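Putative diacylglycerol kinase (Bacillus anthracis, PDB 4WRR) probably phosphorylates diacylglycerol, transferring a phosphate group from ATP to its free hydroxyl to give phosphatidic acid. Local coordinates at residues 73-78 against 132-137; 206-211 against 240-245. One frame throughout, in Å; residues are numbered along the deposited sequence.

Interaction 1 of 2, residues 73-78 against 132-137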
ATOM      1  N   THR A  73      23.065   6.664   9.666  1.00 23.68           N
ATOM      2  CA  THR A  73      21.794   6.097   9.373  1.00 24.86           C
ATOM      3  C   THR A  73      20.722   6.686  10.258  1.00 24.09           C
ATOM      4  O   THR A  73      19.634   6.996   9.779  1.00 23.13           O
ATOM      5  CB  THR A  73      21.792   4.551   9.501  1.00 26.96           C
ATOM      6  OG1 THR A  73      23.014   4.025   8.959  1.00 28.06           O
ATOM      7  CG2 THR A  73      20.656   3.969   8.693  1.00 27.24           C
ATOM      8  N   VAL A  74      21.022   6.860  11.552  1.00 23.14           N
ATOM      9  CA  VAL A  74      20.081   7.492  12.456  1.00 22.49           C
ATOM     10  C   VAL A  74      19.735   8.929  12.009  1.00 23.64           C
ATOM     11  O   VAL A  74      18.558   9.346  12.054  1.00 22.88           O
ATOM     12  CB  VAL A  74      20.582   7.517  13.890  1.00 22.24           C
ATOM     13  CG1 VAL A  74      19.677   8.322  14.808  1.00 21.76           C
ATOM     14  CG2 VAL A  74      20.659   6.100  14.423  1.00 23.55           C
ATOM     15  N   PHE A  75      20.743   9.677  11.597  1.00 23.92           N
ATOM     16  CA  PHE A  75      20.529  10.995  11.050  1.00 24.83           C
ATOM     17  C   PHE A  75      19.614  11.016   9.793  1.00 26.35           C
ATOM     18  O   PHE A  75      18.797  11.931   9.623  1.00 24.22           O
ATOM     19  CB  PHE A  75      21.862  11.569  10.684  1.00 25.66           C
ATOM     20  CG  PHE A  75      21.834  13.009  10.296  1.00 25.80           C
ATOM     21  CD1 PHE A  75      21.308  13.958  11.155  1.00 26.22           C
ATOM     22  CD2 PHE A  75      22.425  13.421   9.102  1.00 26.85           C
ATOM     23  CE1 PHE A  75      21.350  15.296  10.843  1.00 26.24           C
ATOM     24  CE2 PHE A  75      22.431  14.763   8.751  1.00 28.22           C
ATOM     25  CZ  PHE A  75      21.901  15.703   9.631  1.00 27.68           C
ATOM     26  N   GLU A  76      19.815  10.070   8.886  1.00 26.34           N
ATOM     27  CA  GLU A  76      18.904   9.947   7.745  1.00 27.48           C
ATOM     28  C   GLU A  76      17.462   9.795   8.222  1.00 26.21           C
ATOM     29  O   GLU A  76      16.570  10.384   7.654  1.00 24.90           O
ATOM     30  CB  GLU A  76      19.289   8.764   6.871  1.00 29.75           C
ATOM     31  CG  GLU A  76      20.507   8.997   5.983  1.00 32.75           C
ATOM     32  CD  GLU A  76      20.555   7.997   4.842  1.00 36.58           C
ATOM     33  OE1 GLU A  76      19.482   7.578   4.357  1.00 40.05           O
ATOM     34  OE2 GLU A  76      21.651   7.654   4.383  1.00 41.63           O
ATOM     35  N   CYS A  77      17.235   8.994   9.258  1.00 25.55           N
ATOM     36  CA  CYS A  77      15.897   8.856   9.797  1.00 25.46           C
ATOM     37  C   CYS A  77      15.384  10.144  10.446  1.00 25.66           C
ATOM     38  O   CYS A  77      14.196  10.459  10.350  1.00 26.03           O
ATOM     39  CB  CYS A  77      15.824   7.709  10.784  1.00 26.25           C
ATOM     40  SG  CYS A  77      16.200   6.099  10.046  1.00 27.71           S
ATOM     41  N   THR A  78      16.267  10.853  11.126  1.00 24.99           N
ATOM     42  CA  THR A  78      15.939  12.116  11.737  1.00 25.23           C
ATOM     43  C   THR A  78      15.470  13.087  10.653  1.00 25.79           C
ATOM     44  O   THR A  78      14.441  13.667  10.800  1.00 26.22           O
ATOM     45  CB  THR A  78      17.149  12.709  12.495  1.00 24.72           C
ATOM     46  OG1 THR A  78      17.515  11.856  13.559  1.00 23.29           O
ATOM     47  CG2 THR A  78      16.761  14.027  13.107  1.00 25.75           C
ATOM     48  N   ASN A 132      18.209  26.400  10.652  1.00 47.91           N
ATOM     49  CA  ASN A 132      17.821  26.796   9.274  1.00 50.67           C
ATOM     50  C   ASN A 132      17.147  25.665   8.533  1.00 49.05           C
ATOM     51  O   ASN A 132      17.592  25.314   7.456  1.00 51.86           O
ATOM     52  CB  ASN A 132      19.050  27.229   8.445  1.00 53.49           C
ATOM     53  CG  ASN A 132      19.708  28.476   8.981  1.00 55.86           C
ATOM     54  OD1 ASN A 132      19.214  29.100   9.919  1.00 55.63           O
ATOM     55  ND2 ASN A 132      20.858  28.842   8.394  1.00 60.65           N
ATOM     56  N   GLY A 133      16.126  25.051   9.115  1.00 47.85           N
ATOM     57  CA  GLY A 133      15.449  23.933   8.445  1.00 50.66           C
ATOM     58  C   GLY A 133      16.151  22.577   8.297  1.00 51.45           C
ATOM     59  O   GLY A 133      15.677  21.684   7.566  1.00 51.92           O
ATOM     60  N   GLN A 134      17.287  22.441   8.977  1.00 50.09           N
ATOM     61  CA  GLN A 134      18.013  21.205   9.073  1.00 49.40           C
ATOM     62  C   GLN A 134      17.824  20.680  10.512  1.00 43.62           C
ATOM     63  O   GLN A 134      18.249  21.336  11.472  1.00 46.23           O
ATOM     64  CB  GLN A 134      19.482  21.527   8.832  1.00 52.80           C
ATOM     65  CG  GLN A 134      20.452  20.371   8.975  1.00 53.40           C
ATOM     66  CD  GLN A 134      20.021  19.164   8.185  1.00 57.09           C
ATOM     67  OE1 GLN A 134      19.445  18.244   8.747  1.00 60.63           O
ATOM     68  NE2 GLN A 134      20.276  19.167   6.885  1.00 56.74           N
ATOM     69  N   HIS A 135      17.187  19.530  10.682  1.00 38.85           N
ATOM     70  CA  HIS A 135      17.009  18.939  12.018  1.00 35.46           C
ATOM     71  C   HIS A 135      18.203  18.188  12.584  1.00 35.14           C
ATOM     72  O   HIS A 135      19.015  17.623  11.841  1.00 37.90           O
ATOM     73  CB  HIS A 135      15.821  18.022  12.027  1.00 34.74           C
ATOM     74  CG  HIS A 135      14.545  18.697  11.634  1.00 34.02           C
ATOM     75  ND1 HIS A 135      14.128  18.782  10.325  1.00 35.41           N
ATOM     76  CD2 HIS A 135      13.598  19.312  12.376  1.00 32.88           C
ATOM     77  CE1 HIS A 135      12.986  19.434  10.276  1.00 35.79           C
ATOM     78  NE2 HIS A 135      12.635  19.749  11.512  1.00 34.79           N
ATOM     79  N   PHE A 136      18.345  18.200  13.903  1.00 32.82           N
ATOM     80  CA  PHE A 136      19.344  17.348  14.530  1.00 30.91           C
ATOM     81  C   PHE A 136      18.937  16.910  15.915  1.00 29.91           C
ATOM     82  O   PHE A 136      18.066  17.506  16.543  1.00 30.63           O
ATOM     83  CB  PHE A 136      20.714  17.999  14.567  1.00 31.27           C
ATOM     84  CG  PHE A 136      20.789  19.249  15.409  1.00 29.93           C
ATOM     85  CD1 PHE A 136      20.474  20.473  14.877  1.00 31.49           C
ATOM     86  CD2 PHE A 136      21.205  19.190  16.725  1.00 28.28           C
ATOM     87  CE1 PHE A 136      20.539  21.636  15.671  1.00 32.44           C
ATOM     88  CE2 PHE A 136      21.308  20.331  17.498  1.00 27.74           C
ATOM     89  CZ  PHE A 136      20.982  21.556  16.967  1.00 29.34           C
ATOM     90  N   LEU A 137      19.542  15.812  16.342  1.00 28.66           N
ATOM     91  CA  LEU A 137      19.299  15.198  17.648  1.00 28.10           C
ATOM     92  C   LEU A 137      20.455  15.348  18.611  1.00 27.25           C
ATOM     93  O   LEU A 137      20.232  15.453  19.820  1.00 27.23           O
ATOM     94  CB  LEU A 137      19.047  13.683  17.499  1.00 29.69           C
ATOM     95  CG  LEU A 137      17.708  13.266  16.933  1.00 30.37           C
ATOM     96  CD1 LEU A 137      17.665  11.759  16.812  1.00 30.61           C
ATOM     97  CD2 LEU A 137      16.578  13.757  17.827  1.00 30.79           C
TER
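Thr78 faces Leu137 while its backbone is held by its own helix: Val74 O accepts the bond from Thr78 N at 2.9 Å, and Thr78 OG1 lies within bonding distance of the same Val74 O, 3.1 Å away. OG1 stands beside the backbone N (chi1 -63°), which brings it back over the preceding turn, while CG2 points on toward the strand. Leu137 reaches in obliquely and sets its CD1 3.3 Å from Thr78 OG1, with CG 4.0 Å from Thr78 CG2. A threonine suits this place because its hydroxyl can turn back to the helix while its methyl joins the apolar packing. Phe75 extends the contact along the strand. With CG anti to the backbone N (chi1 -171°), its ring brings CE1 within 3.4 Å of His135 O, which lies oblique to the ring. The side chain of Gln134, bent at chi2, crosses that of Phe75 at about a right angle, while the amide and ring planes are 34° apart. Helix 71-81 begins within the GGDGT motif characteristic of diacylglycerol kinases, at its third residue, and Thr73 closes the motif. The side of the helix carrying Val74 and Cys77 rests on Val67 of strand 64-69, and Cys77 also meets Cys55 of helix 50-58. Strand 134-136, outermost within this chain in its antiparallel sheet, is bonded to strand 123-131 through Phe136 and Ala129.

Interaction 2 of 2, residues 206-211 against 240-245; sequences GGIPSF and GKKLFE
Phe244 leaves its backbone facing residues 206-211, and its CB already lies 3.7 Å from Ser210 O. With CG beside the backbone N (chi1 -63°), the ring is laid along the bend of the other segment. CG passes over Phe211 CA, and CD2 comes to 3.4 Å from Ser210 O. One step on, CE2 meets Pro209 O at 3.5 Å; both carbonyls approach the ring obliquely. At the edge, near the ring plane, Ile208 adds its CD1 4.2 Å from Phe244 CE2. Phe211 CB lies on the same face as Phe211 CA, 3.8 Å from Phe244 CZ at the tip. The centre is filled by a CH-pi contact, Phe211 CA standing 3.6 Å from the centroid of the Phe244 ring and 10° off its normal. A phenylalanine fits here because a broad flat group can cover bare backbone. The segments belong to the NAD-kinase-like C-terminal part of the YegS family, where the small, weakly bonded hairpin of strand 204-205 and about 208-209 runs on into Phe211 and helix 232-241 ends in the turn at Lys242. The positive phi of Lys242 breaks the helix and curls the chain, leaving Lys242 C over the second face of the Phe244 ring. Tyr238 of that helix ties both sides: its OH is hydrogen-bonded to Phe211 O, and its ring meets that of Phe244 at about 50°.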
ATOM      1  N   GLY A 206      30.333  11.964  20.844  1.00 26.68           N
ATOM      2  CA  GLY A 206      31.563  11.239  20.579  1.00 30.22           C
ATOM      3  C   GLY A 206      31.739   9.941  21.341  1.00 29.19           C
ATOM      4  O   GLY A 206      32.837   9.525  21.565  1.00 29.67           O
ATOM      5  N   GLY A 207      30.647   9.318  21.746  1.00 28.32           N
ATOM      6  CA  GLY A 207      30.702   8.020  22.397  1.00 28.64           C
ATOM      7  C   GLY A 207      30.783   8.020  23.913  1.00 28.07           C
ATOM      8  O   GLY A 207      30.762   6.957  24.532  1.00 29.25           O
ATOM      9  N   ILE A 208      30.810   9.207  24.511  1.00 27.80           N
ATOM     10  CA  ILE A 208      30.928   9.381  25.949  1.00 27.02           C
ATOM     11  C   ILE A 208      30.001  10.518  26.401  1.00 25.04           C
ATOM     12  O   ILE A 208      29.521  11.273  25.591  1.00 23.82           O
ATOM     13  CB  ILE A 208      32.375   9.739  26.342  1.00 29.03           C
ATOM     14  CG1 ILE A 208      32.809  11.046  25.689  1.00 29.47           C
ATOM     15  CG2 ILE A 208      33.346   8.622  25.929  1.00 30.67           C
ATOM     16  CD1 ILE A 208      34.077  11.647  26.273  1.00 29.37           C
ATOM     17  N   PRO A 209      29.726  10.614  27.699  1.00 25.47           N
ATOM     18  CA  PRO A 209      28.810  11.662  28.164  1.00 23.76           C
ATOM     19  C   PRO A 209      29.230  13.067  27.676  1.00 22.92           C
ATOM     20  O   PRO A 209      30.422  13.330  27.489  1.00 21.59           O
ATOM     21  CB  PRO A 209      28.879  11.556  29.682  1.00 25.23           C
ATOM     22  CG  PRO A 209      29.293  10.102  29.961  1.00 27.13           C
ATOM     23  CD  PRO A 209      30.167   9.687  28.798  1.00 26.71           C
ATOM     24  N   SER A 210      28.230  13.882  27.337  1.00 21.97           N
ATOM     25  CA  SER A 210      28.438  15.169  26.699  1.00 22.33           C
ATOM     26  C   SER A 210      29.434  16.010  27.485  1.00 22.32           C
ATOM     27  O   SER A 210      29.299  16.144  28.690  1.00 22.35           O
ATOM     28  CB  SER A 210      27.109  15.923  26.626  1.00 23.48           C
ATOM     29  OG  SER A 210      27.293  17.266  26.142  1.00 24.41           O
ATOM     30  N   PHE A 211      30.426  16.555  26.800  1.00 21.74           N
ATOM     31  CA  PHE A 211      31.343  17.487  27.407  1.00 23.47           C
ATOM     32  C   PHE A 211      30.664  18.847  27.702  1.00 24.13           C
ATOM     33  O   PHE A 211      31.188  19.648  28.458  1.00 25.16           O
ATOM     34  CB  PHE A 211      32.616  17.640  26.571  1.00 22.83           C
ATOM     35  CG  PHE A 211      32.414  18.262  25.217  1.00 23.02           C
ATOM     36  CD1 PHE A 211      32.309  19.622  25.066  1.00 23.05           C
ATOM     37  CD2 PHE A 211      32.409  17.476  24.084  1.00 24.67           C
ATOM     38  CE1 PHE A 211      32.193  20.201  23.820  1.00 23.71           C
ATOM     39  CE2 PHE A 211      32.273  18.038  22.832  1.00 24.74           C
ATOM     40  CZ  PHE A 211      32.178  19.418  22.697  1.00 23.54           C
ATOM     41  N   GLY A 240      40.638  16.528  28.888  1.00 33.96           N
ATOM     42  CA  GLY A 240      41.511  15.505  29.503  1.00 34.87           C
ATOM     43  C   GLY A 240      40.948  14.922  30.786  1.00 33.99           C
ATOM     44  O   GLY A 240      40.973  13.704  30.964  1.00 35.63           O
ATOM     45  N   LYS A 241      40.439  15.780  31.676  1.00 33.81           N
ATOM     46  CA  LYS A 241      40.025  15.339  33.019  1.00 34.40           C
ATOM     47  C   LYS A 241      38.661  14.622  32.994  1.00 34.89           C
ATOM     48  O   LYS A 241      38.347  13.892  33.916  1.00 32.53           O
ATOM     49  CB  LYS A 241      40.046  16.506  34.034  1.00 35.34           C
ATOM     50  N   LYS A 242      37.841  14.852  31.952  1.00 33.26           N
ATOM     51  CA  LYS A 242      36.519  14.224  31.837  1.00 34.01           C
ATOM     52  C   LYS A 242      35.540  14.511  32.958  1.00 34.58           C
ATOM     53  O   LYS A 242      34.623  13.722  33.188  1.00 32.28           O
ATOM     54  CB  LYS A 242      36.635  12.709  31.753  1.00 36.58           C
ATOM     55  CG  LYS A 242      37.697  12.212  30.824  1.00 38.09           C
ATOM     56  CD  LYS A 242      37.256  12.120  29.403  1.00 37.63           C
ATOM     57  CE  LYS A 242      38.539  12.166  28.596  1.00 40.89           C
ATOM     58  NZ  LYS A 242      38.460  11.577  27.254  1.00 44.36           N
ATOM     59  N   LEU A 243      35.753  15.584  33.699  1.00 36.65           N
ATOM     60  CA  LEU A 243      34.763  16.023  34.680  1.00 38.09           C
ATOM     61  C   LEU A 243      33.963  17.089  33.971  1.00 36.84           C
ATOM     62  O   LEU A 243      34.469  18.195  33.749  1.00 34.95           O
ATOM     63  CB  LEU A 243      35.432  16.598  35.941  1.00 41.55           C
ATOM     64  CG  LEU A 243      34.459  16.937  37.076  1.00 44.55           C
ATOM     65  CD1 LEU A 243      33.687  15.693  37.533  1.00 46.36           C
ATOM     66  CD2 LEU A 243      35.183  17.562  38.277  1.00 47.56           C
ATOM     67  N   PHE A 244      32.728  16.761  33.609  1.00 36.01           N
ATOM     68  CA  PHE A 244      31.961  17.640  32.766  1.00 35.61           C
ATOM     69  C   PHE A 244      30.868  18.298  33.569  1.00 37.22           C
ATOM     70  O   PHE A 244      29.694  17.954  33.465  1.00 34.54           O
ATOM     71  CB  PHE A 244      31.425  16.882  31.587  1.00 33.81           C
ATOM     72  CG  PHE A 244      32.490  16.319  30.692  1.00 31.79           C
ATOM     73  CD1 PHE A 244      33.659  17.010  30.431  1.00 32.94           C
ATOM     74  CD2 PHE A 244      32.276  15.116  30.028  1.00 31.47           C
ATOM     75  CE1 PHE A 244      34.624  16.485  29.573  1.00 31.98           C
ATOM     76  CE2 PHE A 244      33.211  14.613  29.149  1.00 29.61           C
ATOM     77  CZ  PHE A 244      34.397  15.291  28.936  1.00 30.39           C
ATOM     78  N   GLU A 245      31.289  19.271  34.391  1.00 49.50           N
ATOM     79  CA  GLU A 245      30.395  20.060  35.245  1.00 50.56           C
ATOM     80  C   GLU A 245      30.771  21.534  34.970  1.00 47.85           C
ATOM     81  O   GLU A 245      31.827  21.807  34.438  1.00 44.30           O
ATOM     82  CB  GLU A 245      30.564  19.616  36.704  1.00 58.80           C
ATOM     83  CG  GLU A 245      29.360  18.816  37.220  1.00 64.10           C
ATOM     84  CD  GLU A 245      29.514  17.294  37.196  1.00 71.12           C
ATOM     85  OE1 GLU A 245      30.468  16.773  37.828  1.00 76.67           O
ATOM     86  OE2 GLU A 245      28.645  16.602  36.590  1.00 70.10           O
TER

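In the fold
Both segments of interaction 1 precede those of interaction 2 along the chain. The centres of the two contacts are 23 Å apart, and even their nearest atoms are about 10 Å apart. Interaction 1 is buried near the middle of the molecule, at the junction where helix 71-81 of the catalytic domain meets the antiparallel sheet beside it. Interaction 2 is partly buried and lies within the C-terminal domain, packing a hairpin against the end of helix 232-241. Its 206-211 side is also tied to the catalytic domain, since Asp100, in helix 100-104, holds the backbone N atoms of Gly206 and Gly207. Such ties between the two halves are consistent with active-site formation between them in this kinase family.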